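Local coordinates for protein oxidoreductase, zinc-binding dehydrogenase family (Myxococcus xanthus, PDB 5K1S) that acts as a zinc-binding medium-chain reductase involved in an alternative de novo route to isovaleryl coenzyme A, at residues 198-203 with 325-329; 118-122 with 307-311. All coordinates share one frame. Residues are numbered along the deposited sequence.

Overall arrangement
From the N terminus, the chain first meets segment 118-122, in the loop that carries the four-cysteine zinc site, and then enters the Rossmann domain, where segment 198-203 lies on helix 195-206. Segment 307-311, just after strand 302-305, the last of the parallel sheet in chain order, closes interaction 2 over 184 intervening residues. Helix 311-323 follows, and segment 325-329 closes interaction 1 over 121 residues. The segments alternate along the chain, so the two loops cross. Interaction 2 ties the zinc loop to the exit from that strand; interaction 1 ties a Rossmann helix to the link leading back to strand 330-335. Their centres are 20 Å apart, and their nearest atoms are about 10 Å apart.

Interaction 1 of 2, residues 198-203 with 325-329; sequences LSSVQL and GVRQF
Gln202 lays its side chain across the backbone of Val326 and Arg327 and has more of its surface covered than any other residue of the contact. It stands on helix 195-206, which follows the first strand, 186-190, of the Rossmann fold; its partner, 325-329, belongs to the link from helix 311-323 to strand 330-335, which pairs with strand 354-358 in the mixed sheet of the GroES-like domain. The contact thus pins the interdomain return of a medium-chain dehydrogenase to a Rossmann helix. Register is set by Gln202 and Val326, whose CA atoms are 5.5 Å apart. Gly325 still has helical angles (-60/-35), whereas Val326 to Phe329 are extended.

With chi1 m, chi2 t and chi3 85°, the Gln202 amide pairs with both the backbone N-H and the backbone carbonyl of Arg327: Arg327 N donates to Gln202 OE1 (2.7 Å, 165° at the hydrogen), and Gln202 NE2 donates to Arg327 O (3.3 Å, 158°). Gln202 NE2 also makes a weak hydrogen bond to Leu198 O, one turn back, at 3.4 Å. Apolar groups close both ends. Val326, chi1 t, places CG2 4.1 Å from Leu203 CB and CG1 3.6 Å from Ser199 OG, a hydroxyl hydrogen-bonded to Thr168 on helix 165-178, which also touches Val326. At the other end Phe329, chi1 m and chi2 84°, has Gln202 NE2 at its ring edge, 3.5 Å from Phe329 CE1. Leu198, chi1 m and chi2 t, covers one face of the same ring in a CH-pi contact, its CD1 lying 4.3 Å from the centroid and 28° off the normal.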
ATOM      1  N   LEU A 198       2.798  -5.818 -20.799  1.00 69.32           N
ATOM      2  CA  LEU A 198       2.716  -7.047 -21.580  1.00 71.75           C
ATOM      3  C   LEU A 198       3.196  -8.247 -20.774  1.00 72.29           C
ATOM      4  O   LEU A 198       2.569  -9.313 -20.802  1.00 74.81           O
ATOM      5  CB  LEU A 198       3.529  -6.905 -22.867  1.00 71.08           C
ATOM      6  CG  LEU A 198       2.968  -5.920 -23.896  1.00 71.29           C
ATOM      7  CD1 LEU A 198       3.957  -5.719 -25.034  1.00 70.42           C
ATOM      8  CD2 LEU A 198       1.628  -6.398 -24.435  1.00 74.35           C
ATOM      9  N   SER A 199       4.302  -8.096 -20.046  1.00 63.98           N
ATOM     10  CA  SER A 199       4.789  -9.197 -19.222  1.00 64.42           C
ATOM     11  C   SER A 199       3.820  -9.504 -18.089  1.00 65.91           C
ATOM     12  O   SER A 199       3.592 -10.674 -17.757  1.00 67.73           O
ATOM     13  CB  SER A 199       6.176  -8.870 -18.671  1.00 61.51           C
ATOM     14  OG  SER A 199       7.142  -8.842 -19.707  1.00 60.43           O
ATOM     15  N   SER A 200       3.237  -8.467 -17.484  1.00 58.97           N
ATOM     16  CA  SER A 200       2.282  -8.686 -16.402  1.00 60.43           C
ATOM     17  C   SER A 200       1.040  -9.411 -16.905  1.00 63.62           C
ATOM     18  O   SER A 200       0.547 -10.338 -16.251  1.00 65.36           O
ATOM     19  CB  SER A 200       1.902  -7.351 -15.762  1.00 58.96           C
ATOM     20  OG  SER A 200       3.042  -6.698 -15.233  1.00 56.09           O
ATOM     21  N   VAL A 201       0.519  -9.003 -18.066  1.00 65.52           N
ATOM     22  CA  VAL A 201      -0.644  -9.673 -18.649  1.00 68.51           C
ATOM     23  C   VAL A 201      -0.381 -11.169 -18.766  1.00 69.97           C
ATOM     24  O   VAL A 201      -1.150 -11.999 -18.266  1.00 71.95           O
ATOM     25  CB  VAL A 201      -0.992  -9.057 -20.016  1.00 68.76           C
ATOM     26  CG1 VAL A 201      -2.041  -9.896 -20.747  1.00 71.54           C
ATOM     27  CG2 VAL A 201      -1.491  -7.630 -19.842  1.00 67.63           C
ATOM     28  N   GLN A 202       0.713 -11.531 -19.436  1.00 83.02           N
ATOM     29  CA  GLN A 202       1.046 -12.942 -19.605  1.00 84.30           C
ATOM     30  C   GLN A 202       1.200 -13.630 -18.256  1.00 84.33           C
ATOM     31  O   GLN A 202       0.647 -14.712 -18.029  1.00 86.33           O
ATOM     32  CB  GLN A 202       2.333 -13.084 -20.419  1.00 82.95           C
ATOM     33  CG  GLN A 202       2.271 -12.478 -21.808  1.00 82.89           C
ATOM     34  CD  GLN A 202       3.577 -12.635 -22.557  1.00 81.62           C
ATOM     35  OE1 GLN A 202       3.826 -13.666 -23.183  1.00 82.88           O
ATOM     36  NE2 GLN A 202       4.425 -11.615 -22.491  1.00 79.06           N
ATOM     37  N   LEU A 203       1.955 -13.012 -17.346  1.00 70.37           N
ATOM     38  CA  LEU A 203       2.227 -13.647 -16.062  1.00 70.12           C
ATOM     39  C   LEU A 203       0.944 -13.844 -15.264  1.00 71.96           C
ATOM     40  O   LEU A 203       0.779 -14.860 -14.580  1.00 73.05           O
ATOM     41  CB  LEU A 203       3.235 -12.808 -15.274  1.00 67.16           C
ATOM     42  CG  LEU A 203       3.812 -13.430 -14.002  1.00 66.41           C
ATOM     43  CD1 LEU A 203       4.490 -14.763 -14.289  1.00 67.19           C
ATOM     44  CD2 LEU A 203       4.796 -12.468 -13.357  1.00 63.46           C
ATOM     45  N   GLY A 325       6.324 -18.847 -21.104  1.00 75.64           N
ATOM     46  CA  GLY A 325       5.242 -18.326 -20.286  1.00 76.60           C
ATOM     47  C   GLY A 325       5.075 -16.826 -20.413  1.00 76.69           C
ATOM     48  O   GLY A 325       3.954 -16.315 -20.358  1.00 79.03           O
ATOM     49  N   VAL A 326       6.180 -16.101 -20.580  1.00 83.09           N
ATOM     50  CA  VAL A 326       6.143 -14.655 -20.764  1.00 82.60           C
ATOM     51  C   VAL A 326       7.089 -14.296 -21.901  1.00 82.56           C
ATOM     52  O   VAL A 326       8.311 -14.260 -21.721  1.00 78.76           O
ATOM     53  CB  VAL A 326       6.520 -13.912 -19.469  1.00 77.73           C
ATOM     54  CG1 VAL A 326       6.474 -12.404 -19.684  1.00 77.01           C
ATOM     55  CG2 VAL A 326       5.590 -14.317 -18.335  1.00 77.84           C
ATOM     56  N   ARG A 327       6.529 -14.034 -23.078  1.00 86.81           N
ATOM     57  CA  ARG A 327       7.340 -13.717 -24.241  1.00 87.12           C
ATOM     58  C   ARG A 327       7.999 -12.349 -24.091  1.00 84.62           C
ATOM     59  O   ARG A 327       7.626 -11.532 -23.244  1.00 83.24           O
ATOM     60  CB  ARG A 327       6.489 -13.731 -25.509  1.00 91.70           C
ATOM     61  CG  ARG A 327       6.134 -15.116 -26.025  1.00 93.35           C
ATOM     62  CD  ARG A 327       5.332 -15.017 -27.313  1.00 96.96           C
ATOM     63  NE  ARG A 327       6.025 -14.213 -28.317  1.00 96.91           N
ATOM     64  CZ  ARG A 327       5.458 -13.731 -29.420  1.00 99.35           C
ATOM     65  NH1 ARG A 327       4.176 -13.960 -29.671  1.00101.92           N
ATOM     66  NH2 ARG A 327       6.176 -13.010 -30.271  1.00 98.87           N
ATOM     67  N   GLN A 328       8.994 -12.108 -24.941  1.00 78.35           N
ATOM     68  CA  GLN A 328       9.649 -10.814 -25.053  1.00 76.27           C
ATOM     69  C   GLN A 328       9.386 -10.252 -26.441  1.00 80.54           C
ATOM     70  O   GLN A 328       9.521 -10.967 -27.441  1.00 82.13           O
ATOM     71  CB  GLN A 328      11.156 -10.928 -24.797  1.00 71.13           C
ATOM     72  CG  GLN A 328      11.529 -10.972 -23.324  1.00 66.25           C
ATOM     73  CD  GLN A 328      11.141  -9.702 -22.594  1.00 63.90           C
ATOM     74  OE1 GLN A 328      11.169  -8.612 -23.166  1.00 64.05           O
ATOM     75  NE2 GLN A 328      10.765  -9.836 -21.327  1.00 61.47           N
ATOM     76  N   PHE A 329       9.013  -8.977 -26.499  1.00 85.20           N
ATOM     77  CA  PHE A 329       8.638  -8.315 -27.745  1.00 86.57           C
ATOM     78  C   PHE A 329       9.739  -7.320 -28.106  1.00 83.09           C
ATOM     79  O   PHE A 329       9.655  -6.129 -27.808  1.00 79.45           O
ATOM     80  CB  PHE A 329       7.276  -7.635 -27.597  1.00 86.77           C
ATOM     81  CG  PHE A 329       6.181  -8.566 -27.158  1.00 89.81           C
ATOM     82  CD1 PHE A 329       5.997  -8.858 -25.816  1.00 88.79           C
ATOM     83  CD2 PHE A 329       5.335  -9.150 -28.086  1.00 93.09           C
ATOM     84  CE1 PHE A 329       4.991  -9.715 -25.409  1.00 91.29           C
ATOM     85  CE2 PHE A 329       4.327 -10.007 -27.684  1.00 95.17           C
ATOM     86  CZ  PHE A 329       4.155 -10.289 -26.344  1.00 94.27           C
TER

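Interaction 2 of 2, residues 118-122 with 307-311; sequences GRNSL and YATTQ
Three residues carry most of this contact: Ser121, with the largest covered area, then Thr310 and Tyr307. Segment 118-122 starts at Gly118, whose positive phi (82/6) ends helix 113-116 in a Schellman motif, and then turns into a short 3-10 segment, 120-122, in which Leu122 N bonds to Arg119 O at 2.9 Å. Tyr307, Thr309 and Thr310 are extended, Ala308 has positive phi (64/-176), and Gln311 (-62/-37) already starts helix 311-323. The end-to-end directions of 118-121 and 307-310 are 128° apart, with CA-CA approaches of 5.4 Å for Ser121 and Ala308 and 6.3 Å for Asn120 and Thr310.

Ser121, chi1 m, points into 307-311 and donates from OG to Tyr307 O at 2.4 Å, a very short hydrogen bond; Ser121 OG also lies 3.4 Å from Ala308 CB. The Tyr307 side chain, chi1 t, brings CD2 to 4.3 Å from Ser121 CB, with Ser121 O near the plane of the ring at its edge. Here the loop that holds the four-cysteine zinc of this dehydrogenase family (Cys109, Cys112, Cys115 and Cys123) rests on the exit from the last strand of the Rossmann sheet, and Asn120 lies beside Cys115 and Cys123. Glu300 of the second subunit meets both segments, forming a salt bridge to Arg119 and a hydrogen bond to Tyr307 N.

Thr310, chi1 p, is the N-cap of helix 311-323: its hydroxyl caps a backbone N of the first turn while Glu313 bonds to Thr310 N, consistent with a capping box. The methyl Thr310 CG2 faces the zinc loop, 4.1 Å from Asn120 CB and 4.4 Å from Gly118 O.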
ATOM      1  N   GLY A 118      14.314 -10.575   2.318  1.00 52.19           N
ATOM      2  CA  GLY A 118      13.884 -10.622   0.935  1.00 51.68           C
ATOM      3  C   GLY A 118      13.500  -9.284   0.347  1.00 50.74           C
ATOM      4  O   GLY A 118      13.007  -9.243  -0.786  1.00 50.41           O
ATOM      5  N   ARG A 119      13.705  -8.194   1.075  1.00 57.78           N
ATOM      6  CA  ARG A 119      13.380  -6.847   0.598  1.00 57.03           C
ATOM      7  C   ARG A 119      14.607  -6.168   0.004  1.00 55.73           C
ATOM      8  O   ARG A 119      14.922  -5.023   0.328  1.00 55.15           O
ATOM      9  CB  ARG A 119      12.800  -6.016   1.736  1.00 57.45           C
ATOM     10  CG  ARG A 119      11.731  -6.723   2.562  1.00 58.75           C
ATOM     11  CD  ARG A 119      10.527  -7.106   1.723  1.00 59.29           C
ATOM     12  NE  ARG A 119       9.875  -5.941   1.127  1.00 58.76           N
ATOM     13  CZ  ARG A 119       8.977  -5.181   1.745  1.00 58.99           C
ATOM     14  NH1 ARG A 119       8.439  -4.146   1.114  1.00 58.33           N
ATOM     15  NH2 ARG A 119       8.614  -5.446   2.993  1.00 59.71           N
ATOM     16  N   ASN A 120      15.316  -6.875  -0.879  1.00 54.43           N
ATOM     17  CA  ASN A 120      16.551  -6.339  -1.446  1.00 53.19           C
ATOM     18  C   ASN A 120      16.317  -5.016  -2.164  1.00 52.22           C
ATOM     19  O   ASN A 120      17.210  -4.161  -2.193  1.00 51.28           O
ATOM     20  CB  ASN A 120      17.171  -7.357  -2.403  1.00 52.62           C
ATOM     21  CG  ASN A 120      17.452  -8.686  -1.731  1.00 53.61           C
ATOM     22  OD1 ASN A 120      16.790  -9.056  -0.762  1.00 54.81           O
ATOM     23  ND2 ASN A 120      18.442  -9.411  -2.241  1.00 53.13           N
ATOM     24  N   SER A 121      15.130  -4.826  -2.744  1.00 56.62           N
ATOM     25  CA  SER A 121      14.819  -3.564  -3.404  1.00 55.77           C
ATOM     26  C   SER A 121      14.978  -2.374  -2.468  1.00 55.44           C
ATOM     27  O   SER A 121      15.209  -1.256  -2.941  1.00 53.96           O
ATOM     28  CB  SER A 121      13.391  -3.597  -3.953  1.00 56.31           C
ATOM     29  OG  SER A 121      13.240  -4.617  -4.925  1.00 56.18           O
ATOM     30  N   LEU A 122      14.871  -2.590  -1.157  1.00 47.14           N
ATOM     31  CA  LEU A 122      14.905  -1.514  -0.177  1.00 45.52           C
ATOM     32  C   LEU A 122      16.252  -1.374   0.518  1.00 44.09           C
ATOM     33  O   LEU A 122      16.383  -0.541   1.421  1.00 42.70           O
ATOM     34  CB  LEU A 122      13.812  -1.737   0.874  1.00 46.32           C
ATOM     35  CG  LEU A 122      12.402  -1.941   0.320  1.00 47.78           C
ATOM     36  CD1 LEU A 122      11.427  -2.245   1.447  1.00 48.51           C
ATOM     37  CD2 LEU A 122      11.947  -0.722  -0.468  1.00 46.35           C
ATOM     38  N   TYR A 307       9.176  -2.106  -6.292  1.00 39.61           N
ATOM     39  CA  TYR A 307      10.338  -1.409  -6.823  1.00 38.84           C
ATOM     40  C   TYR A 307      11.465  -2.396  -7.095  1.00 38.55           C
ATOM     41  O   TYR A 307      11.708  -3.309  -6.302  1.00 38.37           O
ATOM     42  CB  TYR A 307      10.810  -0.325  -5.843  1.00 38.01           C
ATOM     43  CG  TYR A 307      12.029   0.450  -6.301  1.00 37.37           C
ATOM     44  CD1 TYR A 307      11.957   1.327  -7.372  1.00 37.64           C
ATOM     45  CD2 TYR A 307      13.248   0.314  -5.645  1.00 36.62           C
ATOM     46  CE1 TYR A 307      13.065   2.039  -7.790  1.00 37.12           C
ATOM     47  CE2 TYR A 307      14.363   1.024  -6.054  1.00 37.88           C
ATOM     48  CZ  TYR A 307      14.267   1.886  -7.127  1.00 38.07           C
ATOM     49  OH  TYR A 307      15.376   2.595  -7.537  1.00 39.24           O
ATOM     50  N   ALA A 308      12.140  -2.208  -8.228  1.00 52.42           N
ATOM     51  CA  ALA A 308      13.347  -2.963  -8.551  1.00 52.72           C
ATOM     52  C   ALA A 308      13.070  -4.455  -8.706  1.00 53.53           C
ATOM     53  O   ALA A 308      11.920  -4.896  -8.633  1.00 54.26           O
ATOM     54  CB  ALA A 308      14.412  -2.737  -7.476  1.00 52.23           C
ATOM     55  N   THR A 309      14.129  -5.234  -8.921  1.00 58.25           N
ATOM     56  CA  THR A 309      14.031  -6.672  -9.118  1.00 59.35           C
ATOM     57  C   THR A 309      15.150  -7.350  -8.341  1.00 58.79           C
ATOM     58  O   THR A 309      16.256  -6.812  -8.239  1.00 58.31           O
ATOM     59  CB  THR A 309      14.126  -7.040 -10.608  1.00 61.10           C
ATOM     60  OG1 THR A 309      13.144  -6.307 -11.350  1.00 61.90           O
ATOM     61  CG2 THR A 309      13.902  -8.533 -10.818  1.00 62.87           C
ATOM     62  N   THR A 310      14.859  -8.526  -7.796  1.00 51.99           N
ATOM     63  CA  THR A 310      15.829  -9.277  -7.012  1.00 51.61           C
ATOM     64  C   THR A 310      16.519 -10.328  -7.876  1.00 52.90           C
ATOM     65  O   THR A 310      16.101 -10.633  -8.996  1.00 54.35           O
ATOM     66  CB  THR A 310      15.158  -9.948  -5.809  1.00 51.45           C
ATOM     67  OG1 THR A 310      14.234 -10.943  -6.265  1.00 53.21           O
ATOM     68  CG2 THR A 310      14.424  -8.922  -4.961  1.00 50.40           C
ATOM     69  N   GLN A 311      17.598 -10.887  -7.326  1.00 53.92           N
ATOM     70  CA  GLN A 311      18.353 -11.910  -8.042  1.00 55.14           C
ATOM     71  C   GLN A 311      17.492 -13.139  -8.307  1.00 56.79           C
ATOM     72  O   GLN A 311      17.602 -13.770  -9.366  1.00 58.43           O
ATOM     73  CB  GLN A 311      19.599 -12.281  -7.239  1.00 54.43           C
ATOM     74  CG  GLN A 311      20.648 -13.040  -8.022  1.00 55.44           C
ATOM     75  CD  GLN A 311      21.939 -13.218  -7.241  1.00 54.64           C
ATOM     76  OE1 GLN A 311      21.921 -13.439  -6.030  1.00 53.80           O
ATOM     77  NE2 GLN A 311      23.069 -13.113  -7.933  1.00 55.00           N
TER